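Local coordinates for protein Vlm2 (Streptomyces tsusimaensis, PDB 6ECB) that forms part of the non-ribosomal peptide synthetase that makes the depsipeptide valinomycin, the piece here being its thioesterase domain, which probably releases the finished product, at residues A[68-73]-A[91-96]; A[104-109]-A[291-296]. One frame throughout, in Å; residues are numbered along the deposited sequence.

Interaction 1. Residues A[68-73]-A[91-96]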
ATOM      1  N   HIS A  68      10.501   4.593  -1.644  1.00 18.52           N
ATOM      2  CA  HIS A  68      10.321   3.578  -2.663  1.00 18.26           C
ATOM      3  C   HIS A  68       8.999   2.870  -2.445  1.00 18.81           C
ATOM      4  O   HIS A  68       8.479   2.813  -1.329  1.00 18.24           O
ATOM      5  CB  HIS A  68      11.409   2.512  -2.625  1.00 19.97           C
ATOM      6  CG  HIS A  68      12.763   3.018  -2.986  1.00 22.62           C
ATOM      7  ND1 HIS A  68      13.681   3.437  -2.046  1.00 24.00           N
ATOM      8  CD2 HIS A  68      13.359   3.153  -4.191  1.00 24.50           C
ATOM      9  CE1 HIS A  68      14.794   3.794  -2.664  1.00 24.85           C
ATOM     10  NE2 HIS A  68      14.621   3.643  -3.966  1.00 26.82           N
ATOM     11  N   GLY A  69       8.478   2.283  -3.518  1.00 20.45           N
ATOM     12  CA  GLY A  69       7.450   1.266  -3.392  1.00 19.39           C
ATOM     13  C   GLY A  69       7.882   0.015  -4.132  1.00 19.01           C
ATOM     14  O   GLY A  69       8.648   0.068  -5.093  1.00 21.23           O
ATOM     15  N   VAL A  70       7.384  -1.120  -3.666  1.00 15.34           N
ATOM     16  CA  VAL A  70       7.606  -2.380  -4.358  1.00 16.40           C
ATOM     17  C   VAL A  70       6.410  -2.652  -5.250  1.00 20.54           C
ATOM     18  O   VAL A  70       5.272  -2.696  -4.784  1.00 20.91           O
ATOM     19  CB  VAL A  70       7.818  -3.535  -3.381  1.00 20.65           C
ATOM     20  CG1 VAL A  70       8.033  -4.811  -4.164  1.00 21.85           C
ATOM     21  CG2 VAL A  70       9.009  -3.250  -2.499  1.00 22.50           C
ATOM     22  N   GLU A  71       6.687  -2.849  -6.519  1.00 19.72           N
ATOM     23  CA  GLU A  71       5.697  -3.224  -7.508  1.00 17.71           C
ATOM     24  C   GLU A  71       5.705  -4.745  -7.659  1.00 20.27           C
ATOM     25  O   GLU A  71       6.770  -5.355  -7.784  1.00 21.77           O
ATOM     26  CB  GLU A  71       6.051  -2.550  -8.822  1.00 26.39           C
ATOM     27  CG  GLU A  71       5.077  -2.726  -9.876  1.00 54.68           C
ATOM     28  CD  GLU A  71       4.226  -1.494 -10.112  1.00 31.81           C
ATOM     29  OE1 GLU A  71       3.887  -0.717  -9.179  1.00 30.22           O
ATOM     30  OE2 GLU A  71       3.881  -1.352 -11.269  1.00 32.41           O
ATOM     31  N   ALA A  72       4.526  -5.340  -7.665  1.00 21.82           N
ATOM     32  CA  ALA A  72       4.437  -6.792  -7.795  1.00 23.38           C
ATOM     33  C   ALA A  72       5.037  -7.255  -9.121  1.00 20.20           C
ATOM     34  O   ALA A  72       4.998  -6.539 -10.124  1.00 21.97           O
ATOM     35  CB  ALA A  72       2.981  -7.243  -7.711  1.00 23.04           C
ATOM     36  N   PRO A  73       5.537  -8.499  -9.184  1.00 23.13           N
ATOM     37  CA  PRO A  73       5.934  -9.043 -10.480  1.00 25.80           C
ATOM     38  C   PRO A  73       4.732  -9.153 -11.401  1.00 24.58           C
ATOM     39  O   PRO A  73       3.601  -9.333 -10.949  1.00 23.41           O
ATOM     40  CB  PRO A  73       6.501 -10.423 -10.129  1.00 26.00           C
ATOM     41  CG  PRO A  73       5.953 -10.768  -8.846  1.00 25.74           C
ATOM     42  CD  PRO A  73       5.681  -9.481  -8.102  1.00 24.20           C
ATOM     43  N   GLN A  91       7.646 -12.850   0.057  1.00 18.29           N
ATOM     44  CA  GLN A  91       8.994 -13.194  -0.370  1.00 20.91           C
ATOM     45  C   GLN A  91       9.461 -12.274  -1.485  1.00 19.97           C
ATOM     46  O   GLN A  91      10.587 -11.755  -1.438  1.00 20.79           O
ATOM     47  CB  GLN A  91       9.031 -14.663  -0.788  1.00 23.06           C
ATOM     48  CG  GLN A  91      10.381 -15.131  -1.234  1.00 30.77           C
ATOM     49  CD  GLN A  91      11.358 -15.209  -0.078  1.00 38.66           C
ATOM     50  OE1 GLN A  91      12.430 -14.598  -0.104  1.00 50.88           O
ATOM     51  NE2 GLN A  91      10.983 -15.962   0.949  1.00 31.79           N
ATOM     52  N   PHE A  92       8.622 -12.070  -2.513  1.00 21.16           N
ATOM     53  CA  PHE A  92       8.989 -11.160  -3.591  1.00 20.47           C
ATOM     54  C   PHE A  92       9.329  -9.786  -3.023  1.00 19.42           C
ATOM     55  O   PHE A  92      10.329  -9.163  -3.412  1.00 21.21           O
ATOM     56  CB  PHE A  92       7.855 -10.995  -4.601  1.00 19.94           C
ATOM     57  CG  PHE A  92       7.671 -12.145  -5.562  1.00 24.11           C
ATOM     58  CD1 PHE A  92       8.689 -12.541  -6.418  1.00 29.02           C
ATOM     59  CD2 PHE A  92       6.435 -12.763  -5.670  1.00 24.39           C
ATOM     60  CE1 PHE A  92       8.487 -13.570  -7.334  1.00 34.15           C
ATOM     61  CE2 PHE A  92       6.222 -13.789  -6.573  1.00 25.35           C
ATOM     62  CZ  PHE A  92       7.247 -14.198  -7.409  1.00 28.75           C
ATOM     63  N   CYS A  93       8.488  -9.294  -2.113  1.00 19.95           N
ATOM     64  CA  CYS A  93       8.635  -7.934  -1.618  1.00 18.11           C
ATOM     65  C   CYS A  93       9.830  -7.810  -0.682  1.00 19.68           C
ATOM     66  O   CYS A  93      10.534  -6.787  -0.692  1.00 23.29           O
ATOM     67  CB  CYS A  93       7.356  -7.497  -0.916  1.00 19.10           C
ATOM     68  SG  CYS A  93       5.974  -7.232  -2.030  1.00 19.17           S
ATOM     69  N   SER A  94      10.078  -8.841   0.125  1.00 20.31           N
ATOM     70  CA  SER A  94      11.259  -8.858   0.986  0.50 21.64           C
ATOM     71  C   SER A  94      12.530  -8.807   0.159  1.00 21.62           C
ATOM     72  O   SER A  94      13.439  -8.002   0.419  1.00 23.00           O
ATOM     73  CB  SER A  94      11.267 -10.119   1.862  0.50 27.32           C
ATOM     74  OG  SER A  94      10.121 -10.214   2.678  0.50 28.52           O
ATOM     75  N   ASP A  95      12.611  -9.666  -0.851  1.00 21.59           N
ATOM     76  CA  ASP A  95      13.776  -9.699  -1.702  1.00 20.64           C
ATOM     77  C   ASP A  95      14.018  -8.354  -2.356  1.00 27.89           C
ATOM     78  O   ASP A  95      15.161  -7.930  -2.482  1.00 25.63           O
ATOM     79  CB  ASP A  95      13.609 -10.762  -2.777  1.00 25.68           C
ATOM     80  CG  ASP A  95      13.754 -12.178  -2.231  1.00 33.44           C
ATOM     81  OD1 ASP A  95      14.176 -12.377  -1.070  1.00 28.53           O
ATOM     82  OD2 ASP A  95      13.448 -13.103  -2.998  1.00 26.73           O
ATOM     83  N   SER A  96      12.957  -7.690  -2.816  1.00 20.48           N
ATOM     84  CA  SER A  96      13.116  -6.383  -3.448  1.00 21.99           C
ATOM     85  C   SER A  96      13.480  -5.309  -2.414  1.00 19.92           C
ATOM     86  O   SER A  96      14.349  -4.461  -2.666  1.00 26.98           O
ATOM     87  CB  SER A  96      11.813  -6.035  -4.188  1.00 27.06           C
ATOM     88  OG  SER A  96      11.854  -4.760  -4.800  1.00 29.34           O
TER

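Interaction 2. Residues A[104-109]-A[291-296]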
ATOM      1  N   GLY A 104      17.695   3.199   9.259  1.00 20.70           N
ATOM      2  CA  GLY A 104      17.230   4.438   8.673  1.00 22.56           C
ATOM      3  C   GLY A 104      16.110   4.294   7.660  1.00 23.25           C
ATOM      4  O   GLY A 104      15.749   5.292   7.021  1.00 25.17           O
ATOM      5  N   VAL A 105      15.571   3.088   7.462  1.00 19.13           N
ATOM      6  CA  VAL A 105      14.556   2.848   6.434  1.00 17.91           C
ATOM      7  C   VAL A 105      13.371   2.138   7.068  1.00 17.74           C
ATOM      8  O   VAL A 105      13.519   1.038   7.613  1.00 17.63           O
ATOM      9  CB  VAL A 105      15.102   2.000   5.270  1.00 19.87           C
ATOM     10  CG1 VAL A 105      14.019   1.821   4.201  1.00 19.16           C
ATOM     11  CG2 VAL A 105      16.330   2.655   4.693  1.00 22.11           C
ATOM     12  N   TYR A 106      12.198   2.753   6.978  1.00 15.57           N
ATOM     13  CA  TYR A 106      10.958   2.136   7.401  1.00 16.11           C
ATOM     14  C   TYR A 106      10.405   1.225   6.319  1.00 16.65           C
ATOM     15  O   TYR A 106      10.629   1.437   5.121  1.00 16.39           O
ATOM     16  CB  TYR A 106       9.893   3.183   7.667  1.00 16.15           C
ATOM     17  CG  TYR A 106      10.142   4.111   8.811  1.00 17.65           C
ATOM     18  CD1 TYR A 106       9.727   3.777  10.087  1.00 19.69           C
ATOM     19  CD2 TYR A 106      10.765   5.338   8.611  1.00 19.35           C
ATOM     20  CE1 TYR A 106       9.919   4.654  11.164  1.00 20.62           C
ATOM     21  CE2 TYR A 106      10.964   6.239   9.676  1.00 20.07           C
ATOM     22  CZ  TYR A 106      10.533   5.868  10.953  1.00 20.02           C
ATOM     23  OH  TYR A 106      10.705   6.713  12.015  1.00 22.94           O
ATOM     24  N   ILE A 107       9.602   0.258   6.751  1.00 15.32           N
ATOM     25  CA  ILE A 107       8.693  -0.457   5.872  1.00 14.63           C
ATOM     26  C   ILE A 107       7.296   0.058   6.165  1.00 16.37           C
ATOM     27  O   ILE A 107       6.933   0.226   7.330  1.00 17.70           O
ATOM     28  CB  ILE A 107       8.750  -1.985   6.078  1.00 14.99           C
ATOM     29  CG1 ILE A 107      10.187  -2.530   6.136  1.00 16.98           C
ATOM     30  CG2 ILE A 107       7.970  -2.666   4.979  1.00 16.22           C
ATOM     31  CD1 ILE A 107      11.090  -2.214   4.968  1.00 18.07           C
ATOM     32  N   GLY A 108       6.496   0.302   5.116  1.00 16.16           N
ATOM     33  CA  GLY A 108       5.151   0.799   5.322  1.00 17.29           C
ATOM     34  C   GLY A 108       4.149   0.149   4.391  1.00 15.88           C
ATOM     35  O   GLY A 108       4.507  -0.461   3.381  1.00 16.89           O
ATOM     36  N   GLY A 109       2.877   0.305   4.745  1.00 14.36           N
ATOM     37  CA  GLY A 109       1.827  -0.169   3.852  1.00 15.27           C
ATOM     38  C   GLY A 109       0.427   0.217   4.256  1.00 15.14           C
ATOM     39  O   GLY A 109       0.130   0.378   5.443  1.00 16.56           O
ATOM     40  N   ARG A 291       5.992  14.296  11.258  1.00 24.24           N
ATOM     41  CA  ARG A 291       6.169  14.664  12.661  1.00 25.67           C
ATOM     42  C   ARG A 291       6.551  13.462  13.510  1.00 25.52           C
ATOM     43  O   ARG A 291       7.417  13.569  14.391  1.00 26.63           O
ATOM     44  CB  ARG A 291       4.881  15.283  13.204  1.00 25.55           C
ATOM     45  CG  ARG A 291       4.934  15.637  14.693  1.00 42.81           C
ATOM     46  CD  ARG A 291       3.584  16.182  15.179  1.00 62.72           C
ATOM     47  NE  ARG A 291       2.999  17.119  14.217  1.00 74.39           N
ATOM     48  CZ  ARG A 291       1.729  17.517  14.229  1.00 82.41           C
ATOM     49  NH1 ARG A 291       0.893  17.067  15.160  1.00 85.13           N
ATOM     50  NH2 ARG A 291       1.293  18.361  13.302  1.00 80.77           N
ATOM     51  N   HIS A 292       5.884  12.327  13.292  1.00 22.79           N
ATOM     52  CA  HIS A 292       6.059  11.166  14.148  1.00 23.67           C
ATOM     53  C   HIS A 292       7.204  10.265  13.726  1.00 26.36           C
ATOM     54  O   HIS A 292       7.800   9.609  14.593  1.00 24.76           O
ATOM     55  CB  HIS A 292       4.767  10.357  14.206  1.00 25.38           C
ATOM     56  CG  HIS A 292       3.702  11.018  15.008  1.00 31.30           C
ATOM     57  ND1 HIS A 292       3.602  10.869  16.375  1.00 32.90           N
ATOM     58  CD2 HIS A 292       2.697  11.844  14.642  1.00 29.84           C
ATOM     59  CE1 HIS A 292       2.576  11.574  16.815  1.00 38.61           C
ATOM     60  NE2 HIS A 292       2.010  12.176  15.785  1.00 33.66           N
ATOM     61  N   CYS A 293       7.532  10.219  12.435  1.00 21.23           N
ATOM     62  CA  CYS A 293       8.494   9.259  11.912  1.00 20.90           C
ATOM     63  C   CYS A 293       9.633   9.868  11.122  1.00 22.26           C
ATOM     64  O   CYS A 293      10.649   9.192  10.937  1.00 20.85           O
ATOM     65  CB  CYS A 293       7.792   8.232  11.020  1.00 21.52           C
ATOM     66  SG  CYS A 293       6.603   7.216  11.941  1.00 22.56           S
ATOM     67  N   GLY A 294       9.500  11.091  10.620  1.00 22.93           N
ATOM     68  CA  GLY A 294      10.500  11.679   9.761  1.00 21.18           C
ATOM     69  C   GLY A 294      11.485  12.550  10.514  1.00 28.81           C
ATOM     70  O   GLY A 294      11.536  12.586  11.746  1.00 28.65           O
ATOM     71  N   LEU A 295      12.271  13.258   9.749  1.00 25.97           N
ATOM     72  CA  LEU A 295      13.267  14.158  10.299  1.00 29.76           C
ATOM     73  C   LEU A 295      12.580  15.454  10.710  1.00 43.23           C
ATOM     74  O   LEU A 295      11.835  16.030   9.909  1.00 69.71           O
ATOM     75  CB  LEU A 295      14.331  14.425   9.244  1.00 31.36           C
ATOM     76  CG  LEU A 295      15.625  15.142   9.587  1.00 59.95           C
ATOM     77  CD1 LEU A 295      16.430  14.326  10.559  1.00 58.73           C
ATOM     78  CD2 LEU A 295      16.384  15.350   8.299  1.00 56.50           C
ATOM     79  N   PRO A 296      12.772  15.927  11.950  1.00 70.41           N
ATOM     80  CA  PRO A 296      12.178  17.215  12.345  1.00 83.21           C
ATOM     81  C   PRO A 296      12.465  18.365  11.374  1.00 72.96           C
ATOM     82  O   PRO A 296      13.574  18.484  10.851  1.00 71.70           O
ATOM     83  CB  PRO A 296      12.816  17.496  13.714  1.00 92.60           C
ATOM     84  CG  PRO A 296      13.897  16.458  13.894  1.00 91.35           C
ATOM     85  CD  PRO A 296      13.486  15.290  13.068  1.00 79.42           C
TER

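Interaction 1. Residues A[68-73]-A[91-96]
Pro73 lies over one face of the Phe92 ring, its CG 3.7 Å from the ring centroid and 7° off the normal, a CH-pi contact made almost exactly above the centre. CG is accordingly near every carbon of the ring, while CD reaches only the CG-CD2 side. The pair joins the loop just after strand 67-71 to helix 86-97 in the alpha/beta-hydrolase fold of this thioesterase domain, where the helix packs against the central sheet. Phe92 gets there with its CG anti to the carbonyl carbon (chi1 -77°), the CB of both residues being directed toward the opposing segment; Pro84 also touches the Phe92 side chain.

Deeper in, Val70 is the strand residue that faces the helix. Its CG1, anti to the backbone N, points between two side chains one helical turn apart: Cys93 SG at 3.8 Å and Ser96 OG at 3.9 Å from CG1. These are van der Waals contacts, and Leu28 of strand 27-30 touches both Val70 and Ser96. Alternation along the strand sends Glu71 away from the helix, where its carboxylate is held by Tyr208 OH and the backbone N of Val51. Cys93 leans on Leu120 of helix 112-126 as well as on Val70. Ser96 sets its OG across both methyls of the valine, with Val70 CG2 4.0 Å from Ser96 OG.

Interaction 2. Residues A[104-109]-A[291-296]
Tyr106 and Cys293 make the contact, the one in an extended strand and the other on the last turn of a helix, and their CA atoms stay 8.8 Å apart, so a long side chain has to span the gap. Helix 281-293 stops here: Gly294 is the first residue to leave helical backbone angles, and Cys293 itself is already stretched from the helical norm. With its CG anti to the carbonyl carbon (chi1 -66°), Tyr106 sends its ring off the strand to the helix end. The backbone carbonyl of Cys293 accepts a hydrogen bond from the tyrosine hydroxyl, with Tyr106 OH 2.7 Å from Cys293 O. The hydroxyl arrives in the carbonyl plane, on a lone pair, at a C=O...O angle of 117°, and the oxygen in turn sits at the ring edge, near its plane.

Strand 105-110 belongs to the central, largely parallel sheet of the alpha/beta-hydrolase fold and runs into Gly109, which together with Ser111 and Gly113 fits the GxSxG nucleophile elbow. The contact thus ties the start of that strand to the C-terminal helix. Between the two residues the cysteine side chain also packs on the phenol: Cys293 CB is 3.6 Å from Tyr106 CZ and 3.4 Å from Tyr106 OH. Cys293 SG stands above the ring plane but off to the side, 4.8 Å from the Tyr106 ring centroid and 36° off the normal, an oblique sulfur-aromatic contact. Pro39 and Phe64 also touch Tyr106, and His238 and Phe240 of strand 237-241 touch Cys293.

Overall arrangement
Interaction 1 and interaction 2 both reach the same central sheet, through helices 86-97 and 281-293 respectively; their centres are about 19 Å apart and their nearest atoms about 6 Å. Along the chain they follow in series, helix 86-97 leading on to strand 105-110. Strand 40-44 lies between their two strands, bonded by its backbone to His68 and Val70 on one side and Tyr106 on the other. Tyr106 points to helix 281-293, whereas alternating Ile107 meets Leu120 of helix 112-126, which also touches Cys93; the two contacts therefore lie on opposite faces of the sheet. Strand 105-110 leads to Ser111, which with His273 and Asp138 has the geometry of a catalytic triad and is probably the nucleophile.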